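Local structure of luciferase-like monooxygenase (Streptomyces bottropensis, 7BIP) at residues 181-186 and 191-196; 211-216 and 226-231; 136-141 and 170-175. The protein probably acts as a luciferase-like monooxygenase, using molecular oxygen in the biosynthesis of the polyketide rishirilide. All coordinates share one frame; numbering follows the deposited sequence.

Contact 1 of 3, residues 181-186 and 191-196; sequences ASAEAA and HGVMLV
His191 and Ala186 meet where helix 180-188 gives way to strand 192-195. The CB of His191 lies 3.5 Å from Ala186 O and 4.1 Å from Ala186 CB, packing against both carbonyl and methyl. His191 CG is already 4.0 Å from Ala186 O. With chi1 at -61°, CG stands beside the backbone N and opposite the carbonyl carbon; the ring therefore starts out on the side of the bonded N-H, and the carbonyl oxygen reaches it obliquely. Farther out, the ring leaves the helix for strand 171-175: ND1 lies by Ile172 CG2, and CD2 by Val174 CG2.

The N-H makes the one hydrogen bond between the segments, His191 N to Ala186 O at 2.7 Å, with 155° at the hydrogen and the donor 36° out of the carbonyl plane. Ala186 CB also comes to Gly192 O, and Ala183 CB meets Val193 CG2 at 4.2 Å. This is the second half of a beta-alpha-beta crossover in the TIM-barrel-like fold. Two alanine methyls keep the helix close over the strand, and the short bond gives a buried carbonyl near the helix end a partner just as the chain turns into the barrel wall.

Contact 2 of 3, residues 211-216 and 226-231; sequences LYRDAA and EDIHMS
The beta-alpha-beta unit of strand 192-195, helix 202-218 and strand 228-236 brings Tyr212 and Ile228 together, where the helix on the outside of the barrel lies against the wall. Chi1 of Tyr212 is 173°, which sets CG opposite the backbone N and sends the ring off the helix toward the start of the strand. Its CE2 meets Ile228 CG1 at 4.0 Å; the two side chains run past one another in opposite directions, and the approach to the ring is oblique.

The phenol oxygen goes further. Tyr212 OH stands 4.0 Å from both Asp227 O and Asp227 CB, which is packing distance; its hydrogen bond is with the carbonyl of His191, just ahead of strand 192-195. The Tyr212 and Asp227 side chains cross at about a right angle, and the ring and carboxylate planes are 56° apart. The carboxylate itself is engaged away from the tyrosine: OD1 forms a salt bridge with Arg171, and OD2 accepts from the backbone N of Thr224.

One helical position on, Arg213 reaches out with its chain extended from CG to NE and crosses the isoleucine at about a right angle. Arg213 NH2 comes to 3.9 Å from Ile228 CD1, so the outer methyl of Ile228 borders the guanidinium, again obliquely, while CG1 lies by the tyrosine. The same NH2 donates to the carbonyl of Phe316.

Between the segments themselves, then, the contact is van der Waals packing. Ile228 supplies an apolar surface for two side chains whose polar ends are bonded to other parts of the chain: the phenol spans to His191, and the arginine reaches Phe316 at the end of helix 302-316.

Contact 3 of 3, residues 136-141 and 170-175; sequences AVRRLW and PRILVA
The CH-pi contact comes first: Pro170 CD lies over the six-membered ring of Trp141, 4.2 Å from its centroid and only 10° off the ring normal. CD thus sits nearly over the middle of the six-membered ring. On the opposite face, within the helix, Val137 CG1 sits 3.5 Å above the indole plane toward its rim, so the ring is held between an aliphatic group of its own helix and one from the far segment. A chi1 of -72° turns Trp141 CG from the carbonyl carbon, and the indole reaches across from the helix with its benzo end leading.

Apolar packing at the edge of that ring involves Ile172. Its CG1 approaches in the indole plane, 3.8 Å from Trp141 CZ3, and CD1 follows at 4.0 Å from the same atom. Ile172 CD1 also touches the root of Arg138, at 3.8 Å from CB and 3.9 Å from CG. The Arg138 and Ile172 side chains cross at about a right angle. The isoleucine's terminal methyl touches both the arginine's aliphatic base and the indole rim, from directions roughly perpendicular to each other.

The polar ends of Arg138 and Trp141 find partners outside the two segments. The Arg138 chain bends at chi3, 72°, and carries its guanidinium away from the strand, where NH2 forms a salt bridge with Glu135. Trp141 NE1 donates to the carbonyl of Ala89.

That last bond ties the tryptophan to helix 85-98, whose Leu92 also touches the indole. Strand 103-107 lies alongside strand 171-175 in the parallel sheet, and its Val105 packs on both Trp141 and Pro170. Helix 126-142 is thereby seated, next to helix 85-98, as an outer helix packed on strand 171-175 of the TIM-barrel-like fold.

In the fold
All three contacts are largely buried and set an outer helix against the parallel barrel sheet, whose adjacent strands 171-175, 192-195 and 228-236 serve contacts 3, 1 and 2 in turn. Contacts 1 and 2 lie closest, about 6 Å apart centre to centre; contacts 2 and 3 are farthest, about 16 Å centre to centre. Contact 1, with the shortest connection, relies on alanine methyls set against His191 and Val193, and on a backbone bond. Contacts 2 and 3 span longer connections with aromatic and aliphatic packing, each including a partly exposed arginine, at the margin in contact 2 but within the packing in contact 3. Backbone bonds join contact 1 to both others, while a salt bridge links contacts 2 and 3.

Contact 1 of 3, residues 181-186 and 191-196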
ATOM      1  N   ALA A 181       8.939   1.461  30.737  1.00 57.60           N
ATOM      2  CA  ALA A 181      10.034   0.542  30.439  1.00 54.28           C
ATOM      3  C   ALA A 181      10.189   0.306  28.941  1.00 48.48           C
ATOM      4  O   ALA A 181      11.306   0.079  28.462  1.00 42.86           O
ATOM      5  CB  ALA A 181       9.819  -0.785  31.165  1.00 50.55           C
ATOM      6  N   SER A 182       9.089   0.346  28.185  1.00 48.35           N
ATOM      7  CA  SER A 182       9.206   0.215  26.737  1.00 47.60           C
ATOM      8  C   SER A 182       9.898   1.426  26.126  1.00 40.02           C
ATOM      9  O   SER A 182      10.532   1.309  25.071  1.00 35.90           O
ATOM     10  CB  SER A 182       7.828   0.008  26.107  1.00 53.24           C
ATOM     11  OG  SER A 182       6.882   0.922  26.629  1.00 59.27           O
ATOM     12  N   ALA A 183       9.797   2.589  26.775  1.00 41.44           N
ATOM     13  CA  ALA A 183      10.524   3.761  26.300  1.00 34.41           C
ATOM     14  C   ALA A 183      12.015   3.619  26.559  1.00 28.15           C
ATOM     15  O   ALA A 183      12.838   4.056  25.747  1.00 30.01           O
ATOM     16  CB  ALA A 183       9.979   5.026  26.961  1.00 32.84           C
ATOM     17  N   GLU A 184      12.384   3.012  27.688  1.00 34.54           N
ATOM     18  CA  GLU A 184      13.788   2.729  27.954  1.00 39.24           C
ATOM     19  C   GLU A 184      14.365   1.776  26.913  1.00 33.04           C
ATOM     20  O   GLU A 184      15.487   1.970  26.432  1.00 30.34           O
ATOM     21  CB  GLU A 184      13.936   2.145  29.357  1.00 49.78           C
ATOM     22  CG  GLU A 184      15.246   2.486  30.041  1.00 61.24           C
ATOM     23  CD  GLU A 184      15.152   2.411  31.556  1.00 70.56           C
ATOM     24  OE1 GLU A 184      16.107   1.905  32.186  1.00 73.79           O
ATOM     25  OE2 GLU A 184      14.127   2.858  32.112  1.00 70.08           O
ATOM     26  N   ALA A 185      13.609   0.735  26.558  1.00 32.30           N
ATOM     27  CA  ALA A 185      14.093  -0.237  25.583  1.00 33.61           C
ATOM     28  C   ALA A 185      14.271   0.400  24.210  1.00 28.83           C
ATOM     29  O   ALA A 185      15.216   0.073  23.481  1.00 26.33           O
ATOM     30  CB  ALA A 185      13.131  -1.423  25.511  1.00 32.74           C
ATOM     31  N   ALA A 186      13.382   1.325  23.847  1.00 28.26           N
ATOM     32  CA  ALA A 186      13.512   2.016  22.568  1.00 24.46           C
ATOM     33  C   ALA A 186      14.810   2.808  22.510  1.00 21.27           C
ATOM     34  O   ALA A 186      15.552   2.744  21.522  1.00 24.78           O
ATOM     35  CB  ALA A 186      12.309   2.935  22.353  1.00 22.62           C
ATOM     36  N   HIS A 191      16.000   3.769  19.028  1.00 20.88           N
ATOM     37  CA  HIS A 191      14.753   4.115  18.360  1.00 17.36           C
ATOM     38  C   HIS A 191      14.182   5.416  18.911  1.00 20.59           C
ATOM     39  O   HIS A 191      14.483   5.841  20.031  1.00 20.12           O
ATOM     40  CB  HIS A 191      13.714   3.001  18.523  1.00 15.99           C
ATOM     41  CG  HIS A 191      14.129   1.691  17.935  1.00 19.15           C
ATOM     42  ND1 HIS A 191      14.990   1.595  16.863  1.00 20.51           N
ATOM     43  CD2 HIS A 191      13.786   0.421  18.260  1.00 20.45           C
ATOM     44  CE1 HIS A 191      15.162   0.320  16.553  1.00 23.79           C
ATOM     45  NE2 HIS A 191      14.437  -0.411  17.382  1.00 19.20           N
ATOM     46  N   GLY A 192      13.331   6.041  18.107  1.00 16.85           N
ATOM     47  CA  GLY A 192      12.493   7.114  18.592  1.00 17.64           C
ATOM     48  C   GLY A 192      11.328   6.568  19.392  1.00 19.32           C
ATOM     49  O   GLY A 192      11.155   5.364  19.561  1.00 17.16           O
ATOM     50  N   VAL A 193      10.498   7.477  19.891  1.00 16.55           N
ATOM     51  CA  VAL A 193       9.387   7.087  20.749  1.00 15.48           C
ATOM     52  C   VAL A 193       8.152   7.915  20.399  1.00 17.55           C
ATOM     53  O   VAL A 193       8.248   9.071  19.973  1.00 18.85           O
ATOM     54  CB  VAL A 193       9.792   7.209  22.247  1.00 24.72           C
ATOM     55  CG1 VAL A 193       9.858   8.667  22.709  1.00 21.22           C
ATOM     56  CG2 VAL A 193       8.885   6.385  23.125  1.00 35.98           C
ATOM     57  N   MET A 194       6.980   7.293  20.529  1.00 16.33           N
ATOM     58  CA  MET A 194       5.705   7.980  20.353  1.00 15.77           C
ATOM     59  C   MET A 194       4.925   7.856  21.654  1.00 20.37           C
ATOM     60  O   MET A 194       4.662   6.743  22.115  1.00 18.69           O
ATOM     61  CB  MET A 194       4.919   7.404  19.169  1.00 17.45           C
ATOM     62  CG  MET A 194       5.805   7.055  17.968  1.00 19.64           C
ATOM     63  SD  MET A 194       4.873   6.375  16.579  0.78 19.57           S
ATOM     64  CE  MET A 194       4.595   7.883  15.663  1.00 18.73           C
ATOM     65  N   LEU A 195       4.586   8.993  22.258  1.00 19.64           N
ATOM     66  CA  LEU A 195       3.905   9.030  23.542  1.00 18.50           C
ATOM     67  C   LEU A 195       2.469   9.510  23.360  1.00 16.64           C
ATOM     68  O   LEU A 195       2.097  10.049  22.314  1.00 20.11           O
ATOM     69  CB  LEU A 195       4.653   9.937  24.532  1.00 17.27           C
ATOM     70  CG  LEU A 195       6.145   9.655  24.739  1.00 19.07           C
ATOM     71  CD1 LEU A 195       6.689  10.476  25.907  1.00 24.27           C
ATOM     72  CD2 LEU A 195       6.384   8.181  24.981  1.00 25.94           C
ATOM     73  N   VAL A 196       1.667   9.320  24.406  1.00 17.31           N
ATOM     74  CA  VAL A 196       0.228   9.587  24.325  1.00 23.06           C
ATOM     75  C   VAL A 196      -0.183  10.536  25.444  1.00 20.76           C
ATOM     76  O   VAL A 196      -0.712  10.103  26.481  1.00 22.23           O
ATOM     77  CB  VAL A 196      -0.577   8.279  24.364  1.00 23.06           C
ATOM     78  CG1 VAL A 196      -2.059   8.552  24.109  1.00 24.13           C
ATOM     79  CG2 VAL A 196      -0.029   7.311  23.314  1.00 24.41           C
TER

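Contact 2 of 3, residues 211-216 and 226-231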
ATOM      1  N   LEU A 211      13.181   9.170  31.553  1.00 32.59           N
ATOM      2  CA  LEU A 211      13.748   7.831  31.416  1.00 34.02           C
ATOM      3  C   LEU A 211      14.274   7.592  30.007  1.00 33.79           C
ATOM      4  O   LEU A 211      15.331   6.976  29.827  1.00 33.71           O
ATOM      5  CB  LEU A 211      12.708   6.773  31.774  1.00 36.95           C
ATOM      6  CG  LEU A 211      12.113   6.828  33.178  1.00 45.69           C
ATOM      7  CD1 LEU A 211      11.029   5.778  33.319  1.00 50.10           C
ATOM      8  CD2 LEU A 211      13.194   6.643  34.230  1.00 45.11           C
ATOM      9  N   TYR A 212      13.541   8.064  28.993  1.00 28.26           N
ATOM     10  CA  TYR A 212      13.981   7.882  27.615  1.00 24.25           C
ATOM     11  C   TYR A 212      15.271   8.647  27.355  1.00 25.50           C
ATOM     12  O   TYR A 212      16.241   8.087  26.832  1.00 29.93           O
ATOM     13  CB  TYR A 212      12.876   8.323  26.648  1.00 21.12           C
ATOM     14  CG  TYR A 212      13.291   8.322  25.197  1.00 21.77           C
ATOM     15  CD1 TYR A 212      13.422   7.125  24.495  1.00 22.14           C
ATOM     16  CD2 TYR A 212      13.553   9.515  24.521  1.00 22.04           C
ATOM     17  CE1 TYR A 212      13.798   7.119  23.168  1.00 22.55           C
ATOM     18  CE2 TYR A 212      13.942   9.517  23.198  1.00 20.34           C
ATOM     19  CZ  TYR A 212      14.054   8.314  22.521  1.00 23.04           C
ATOM     20  OH  TYR A 212      14.439   8.303  21.203  1.00 23.16           O
ATOM     21  N   ARG A 213      15.303   9.931  27.724  1.00 23.99           N
ATOM     22  CA  ARG A 213      16.498  10.730  27.480  1.00 27.53           C
ATOM     23  C   ARG A 213      17.692  10.196  28.266  1.00 33.22           C
ATOM     24  O   ARG A 213      18.824  10.207  27.767  1.00 35.03           O
ATOM     25  CB  ARG A 213      16.219  12.196  27.817  1.00 26.37           C
ATOM     26  CG  ARG A 213      15.383  12.919  26.756  1.00 26.32           C
ATOM     27  CD  ARG A 213      14.707  14.187  27.282  1.00 31.41           C
ATOM     28  NE  ARG A 213      14.111  14.975  26.202  1.00 34.04           N
ATOM     29  CZ  ARG A 213      12.969  15.652  26.303  1.00 32.07           C
ATOM     30  NH1 ARG A 213      12.283  15.643  27.442  1.00 31.27           N
ATOM     31  NH2 ARG A 213      12.506  16.335  25.263  1.00 32.88           N
ATOM     32  N   ASP A 214      17.456   9.711  29.487  1.00 28.23           N
ATOM     33  CA  ASP A 214      18.539   9.129  30.278  1.00 34.69           C
ATOM     34  C   ASP A 214      19.086   7.869  29.619  1.00 39.79           C
ATOM     35  O   ASP A 214      20.302   7.722  29.444  1.00 42.55           O
ATOM     36  CB  ASP A 214      18.046   8.814  31.689  1.00 42.40           C
ATOM     37  CG  ASP A 214      18.140  10.003  32.620  1.00 53.90           C
ATOM     38  OD1 ASP A 214      17.775   9.854  33.803  1.00 56.50           O
ATOM     39  OD2 ASP A 214      18.571  11.088  32.167  1.00 56.78           O
ATOM     40  N   ALA A 215      18.200   6.939  29.261  1.00 33.33           N
ATOM     41  CA  ALA A 215      18.645   5.713  28.606  1.00 30.93           C
ATOM     42  C   ALA A 215      19.328   6.014  27.277  1.00 36.32           C
ATOM     43  O   ALA A 215      20.306   5.351  26.912  1.00 40.09           O
ATOM     44  CB  ALA A 215      17.459   4.769  28.402  1.00 35.99           C
ATOM     45  N   ALA A 216      18.835   7.017  26.544  1.00 30.37           N
ATOM     46  CA  ALA A 216      19.446   7.372  25.265  1.00 32.36           C
ATOM     47  C   ALA A 216      20.891   7.822  25.450  1.00 43.33           C
ATOM     48  O   ALA A 216      21.784   7.415  24.698  1.00 43.27           O
ATOM     49  CB  ALA A 216      18.630   8.466  24.578  1.00 28.43           C
ATOM     50  N   GLU A 226      12.814  15.248  16.311  1.00 21.95           N
ATOM     51  CA  GLU A 226      12.114  14.343  15.403  1.00 23.72           C
ATOM     52  C   GLU A 226      12.065  12.905  15.912  1.00 23.19           C
ATOM     53  O   GLU A 226      11.390  12.067  15.296  1.00 27.73           O
ATOM     54  CB  GLU A 226      12.750  14.393  14.012  1.00 24.44           C
ATOM     55  CG  GLU A 226      12.345  15.626  13.226  1.00 31.42           C
ATOM     56  CD  GLU A 226      13.071  15.758  11.910  1.00 44.34           C
ATOM     57  OE1 GLU A 226      14.312  15.891  11.934  1.00 52.40           O
ATOM     58  OE2 GLU A 226      12.399  15.741  10.853  1.00 37.29           O
ATOM     59  N   ASP A 227      12.729  12.606  17.028  1.00 21.72           N
ATOM     60  CA  ASP A 227      12.712  11.273  17.616  1.00 21.48           C
ATOM     61  C   ASP A 227      11.603  11.092  18.641  1.00 19.64           C
ATOM     62  O   ASP A 227      11.462   9.998  19.189  1.00 23.82           O
ATOM     63  CB  ASP A 227      14.061  10.971  18.276  1.00 25.78           C
ATOM     64  CG  ASP A 227      15.154  10.736  17.265  1.00 35.93           C
ATOM     65  OD1 ASP A 227      14.937   9.914  16.346  1.00 36.74           O
ATOM     66  OD2 ASP A 227      16.221  11.375  17.378  1.00 35.27           O
ATOM     67  N   ILE A 228      10.821  12.135  18.918  1.00 17.02           N
ATOM     68  CA  ILE A 228       9.786  12.093  19.942  1.00 16.73           C
ATOM     69  C   ILE A 228       8.510  12.643  19.322  1.00 17.66           C
ATOM     70  O   ILE A 228       8.460  13.824  18.948  1.00 17.51           O
ATOM     71  CB  ILE A 228      10.177  12.903  21.187  1.00 18.37           C
ATOM     72  CG1 ILE A 228      11.434  12.322  21.846  1.00 20.52           C
ATOM     73  CG2 ILE A 228       9.034  12.949  22.187  1.00 16.97           C
ATOM     74  CD1 ILE A 228      12.023  13.247  22.894  1.00 22.90           C
ATOM     75  N   HIS A 229       7.489  11.790  19.203  1.00 17.39           N
ATOM     76  CA  HIS A 229       6.222  12.139  18.567  1.00 14.44           C
ATOM     77  C   HIS A 229       5.081  12.042  19.569  1.00 16.25           C
ATOM     78  O   HIS A 229       5.044  11.126  20.388  1.00 16.52           O
ATOM     79  CB  HIS A 229       5.901  11.196  17.395  1.00 17.24           C
ATOM     80  CG  HIS A 229       6.619  11.523  16.122  1.00 19.41           C
ATOM     81  ND1 HIS A 229       5.985  11.547  14.896  1.00 19.33           N
ATOM     82  CD2 HIS A 229       7.921  11.802  15.878  1.00 18.14           C
ATOM     83  CE1 HIS A 229       6.865  11.846  13.956  1.00 17.88           C
ATOM     84  NE2 HIS A 229       8.047  11.999  14.525  1.00 17.81           N
ATOM     85  N   MET A 230       4.137  12.980  19.493  1.00 16.05           N
ATOM     86  CA  MET A 230       2.884  12.876  20.233  1.00 14.68           C
ATOM     87  C   MET A 230       1.776  13.439  19.358  1.00 15.23           C
ATOM     88  O   MET A 230       1.998  14.413  18.639  1.00 16.40           O
ATOM     89  CB  MET A 230       2.914  13.648  21.560  1.00 15.51           C
ATOM     90  CG  MET A 230       4.099  13.315  22.462  1.00 14.12           C
ATOM     91  SD  MET A 230       3.965  14.189  24.028  0.92 18.16           S
ATOM     92  CE  MET A 230       5.693  14.351  24.474  1.00 21.23           C
ATOM     93  N   SER A 231       0.590  12.839  19.423  1.00 13.76           N
ATOM     94  CA  SER A 231      -0.564  13.316  18.663  1.00 12.40           C
ATOM     95  C   SER A 231      -1.540  14.032  19.584  1.00 15.18           C
ATOM     96  O   SER A 231      -1.750  13.614  20.725  1.00 16.12           O
ATOM     97  CB  SER A 231      -1.282  12.177  17.937  1.00 18.49           C
ATOM     98  OG  SER A 231      -0.515  11.720  16.833  1.00 24.87           O
TER

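Contact 3 of 3, residues 136-141 and 170-175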
ATOM      1  N   ALA A 136      13.118  -7.709  13.255  1.00 13.47           N
ATOM      2  CA  ALA A 136      13.235  -8.403  11.976  1.00 14.57           C
ATOM      3  C   ALA A 136      13.154  -7.423  10.813  1.00 12.60           C
ATOM      4  O   ALA A 136      13.922  -7.534   9.849  1.00 15.00           O
ATOM      5  CB  ALA A 136      12.160  -9.482  11.853  1.00 15.85           C
ATOM      6  N   VAL A 137      12.236  -6.451  10.890  1.00 11.35           N
ATOM      7  CA  VAL A 137      12.132  -5.446   9.834  1.00 11.71           C
ATOM      8  C   VAL A 137      13.411  -4.620   9.759  1.00 13.74           C
ATOM      9  O   VAL A 137      13.956  -4.384   8.673  1.00 13.43           O
ATOM     10  CB  VAL A 137      10.899  -4.553  10.059  1.00 10.11           C
ATOM     11  CG1 VAL A 137      10.967  -3.304   9.160  1.00 12.39           C
ATOM     12  CG2 VAL A 137       9.608  -5.355   9.786  1.00 13.89           C
ATOM     13  N   ARG A 138      13.907  -4.163  10.915  1.00 13.76           N
ATOM     14  CA  ARG A 138      15.154  -3.407  10.930  1.00 12.37           C
ATOM     15  C   ARG A 138      16.283  -4.193  10.278  1.00 16.97           C
ATOM     16  O   ARG A 138      17.056  -3.635   9.486  1.00 15.00           O
ATOM     17  CB  ARG A 138      15.537  -3.023  12.361  1.00 15.37           C
ATOM     18  CG  ARG A 138      16.787  -2.144  12.432  1.00 16.41           C
ATOM     19  CD  ARG A 138      17.414  -2.109  13.847  1.00 16.15           C
ATOM     20  NE  ARG A 138      18.080  -3.364  14.200  1.00 14.90           N
ATOM     21  CZ  ARG A 138      19.248  -3.766  13.699  1.00 21.01           C
ATOM     22  NH1 ARG A 138      19.909  -3.003  12.836  1.00 19.15           N
ATOM     23  NH2 ARG A 138      19.763  -4.932  14.062  1.00 25.02           N
ATOM     24  N   ARG A 139      16.383  -5.492  10.585  1.00 15.08           N
ATOM     25  CA  ARG A 139      17.440  -6.309  10.001  1.00 14.27           C
ATOM     26  C   ARG A 139      17.261  -6.466   8.501  1.00 10.85           C
ATOM     27  O   ARG A 139      18.247  -6.428   7.756  1.00 14.22           O
ATOM     28  CB  ARG A 139      17.486  -7.683  10.668  1.00 16.18           C
ATOM     29  CG  ARG A 139      18.114  -7.618  12.006  1.00 19.15           C
ATOM     30  CD  ARG A 139      18.630  -8.957  12.461  1.00 22.00           C
ATOM     31  NE  ARG A 139      18.750  -8.887  13.899  1.00 30.15           N
ATOM     32  CZ  ARG A 139      19.051  -9.903  14.688  1.00 32.58           C
ATOM     33  NH1 ARG A 139      19.290 -11.110  14.175  1.00 24.67           N
ATOM     34  NH2 ARG A 139      19.110  -9.690  15.997  1.00 24.29           N
ATOM     35  N   LEU A 140      16.017  -6.692   8.045  1.00 11.06           N
ATOM     36  CA  LEU A 140      15.770  -6.803   6.609  1.00 11.86           C
ATOM     37  C   LEU A 140      16.166  -5.530   5.873  1.00 13.07           C
ATOM     38  O   LEU A 140      16.607  -5.591   4.719  1.00 15.47           O
ATOM     39  CB  LEU A 140      14.300  -7.143   6.353  1.00 11.56           C
ATOM     40  CG  LEU A 140      13.958  -8.605   6.703  1.00 12.96           C
ATOM     41  CD1 LEU A 140      12.453  -8.786   6.867  1.00 15.18           C
ATOM     42  CD2 LEU A 140      14.508  -9.553   5.637  1.00 13.36           C
ATOM     43  N   TRP A 141      16.034  -4.368   6.522  1.00 13.29           N
ATOM     44  CA  TRP A 141      16.453  -3.120   5.894  1.00 15.31           C
ATOM     45  C   TRP A 141      17.963  -2.922   5.958  1.00 12.51           C
ATOM     46  O   TRP A 141      18.569  -2.433   4.996  1.00 15.47           O
ATOM     47  CB  TRP A 141      15.797  -1.931   6.586  1.00 12.19           C
ATOM     48  CG  TRP A 141      14.337  -1.724   6.366  1.00 10.15           C
ATOM     49  CD1 TRP A 141      13.569  -2.162   5.324  1.00 11.99           C
ATOM     50  CD2 TRP A 141      13.480  -0.968   7.218  1.00  9.39           C
ATOM     51  NE1 TRP A 141      12.268  -1.731   5.492  1.00 13.32           N
ATOM     52  CE2 TRP A 141      12.192  -0.990   6.645  1.00 10.52           C
ATOM     53  CE3 TRP A 141      13.673  -0.286   8.424  1.00 12.44           C
ATOM     54  CZ2 TRP A 141      11.105  -0.344   7.227  1.00 14.36           C
ATOM     55  CZ3 TRP A 141      12.589   0.365   9.004  1.00 11.82           C
ATOM     56  CH2 TRP A 141      11.324   0.324   8.410  1.00 15.67           C
ATOM     57  N   PRO A 170      14.646   4.128   7.049  1.00 14.43           N
ATOM     58  CA  PRO A 170      13.831   5.166   7.686  1.00 13.10           C
ATOM     59  C   PRO A 170      13.967   5.139   9.203  1.00 15.08           C
ATOM     60  O   PRO A 170      14.217   4.094   9.813  1.00 14.32           O
ATOM     61  CB  PRO A 170      12.410   4.807   7.250  1.00 11.46           C
ATOM     62  CG  PRO A 170      12.589   4.097   5.965  1.00 14.55           C
ATOM     63  CD  PRO A 170      13.835   3.280   6.154  1.00 15.57           C
ATOM     64  N   ARG A 171      13.810   6.317   9.808  1.00 16.65           N
ATOM     65  CA  ARG A 171      13.755   6.424  11.261  1.00 17.64           C
ATOM     66  C   ARG A 171      12.727   5.446  11.813  1.00 17.91           C
ATOM     67  O   ARG A 171      11.637   5.302  11.261  1.00 14.45           O
ATOM     68  CB  ARG A 171      13.380   7.852  11.669  1.00 15.67           C
ATOM     69  CG  ARG A 171      13.564   8.146  13.164  1.00 22.68           C
ATOM     70  CD  ARG A 171      13.014   9.526  13.529  1.00 26.57           C
ATOM     71  NE  ARG A 171      13.636  10.589  12.747  1.00 28.53           N
ATOM     72  CZ  ARG A 171      14.765  11.201  13.083  1.00 37.23           C
ATOM     73  NH1 ARG A 171      15.402  10.848  14.193  1.00 38.80           N
ATOM     74  NH2 ARG A 171      15.257  12.162  12.308  1.00 39.59           N
ATOM     75  N   ILE A 172      13.080   4.770  12.907  1.00 14.51           N
ATOM     76  CA  ILE A 172      12.178   3.846  13.587  1.00 13.37           C
ATOM     77  C   ILE A 172      11.728   4.496  14.890  1.00 13.57           C
ATOM     78  O   ILE A 172      12.562   4.916  15.698  1.00 16.46           O
ATOM     79  CB  ILE A 172      12.857   2.489  13.861  1.00 14.39           C
ATOM     80  CG1 ILE A 172      13.142   1.740  12.555  1.00 14.77           C
ATOM     81  CG2 ILE A 172      11.985   1.608  14.773  1.00 14.59           C
ATOM     82  CD1 ILE A 172      13.965   0.456  12.771  1.00 17.45           C
ATOM     83  N   LEU A 173      10.415   4.586  15.092  1.00 12.96           N
ATOM     84  CA  LEU A 173       9.860   5.057  16.354  1.00 13.94           C
ATOM     85  C   LEU A 173       8.968   3.976  16.942  1.00 13.28           C
ATOM     86  O   LEU A 173       8.265   3.275  16.210  1.00 14.57           O
ATOM     87  CB  LEU A 173       9.060   6.354  16.170  1.00 15.92           C
ATOM     88  CG  LEU A 173       9.867   7.453  15.486  1.00 18.85           C
ATOM     89  CD1 LEU A 173       9.476   7.509  14.020  1.00 19.35           C
ATOM     90  CD2 LEU A 173       9.646   8.793  16.177  1.00 18.35           C
ATOM     91  N   VAL A 174       8.991   3.843  18.264  1.00 16.04           N
ATOM     92  CA  VAL A 174       8.216   2.824  18.964  1.00 14.11           C
ATOM     93  C   VAL A 174       7.158   3.529  19.795  1.00 16.32           C
ATOM     94  O   VAL A 174       7.479   4.387  20.627  1.00 18.40           O
ATOM     95  CB  VAL A 174       9.113   1.933  19.836  1.00 18.60           C
ATOM     96  CG1 VAL A 174       8.264   1.050  20.730  1.00 28.61           C
ATOM     97  CG2 VAL A 174      10.013   1.093  18.937  1.00 23.86           C
ATOM     98  N   ALA A 175       5.898   3.177  19.564  1.00 20.05           N
ATOM     99  CA  ALA A 175       4.804   3.823  20.273  1.00 26.37           C
ATOM    100  C   ALA A 175       4.663   3.212  21.654  1.00 35.22           C
ATOM    101  O   ALA A 175       4.655   1.987  21.805  1.00 33.01           O
ATOM    102  CB  ALA A 175       3.495   3.685  19.499  1.00 27.26           C
TER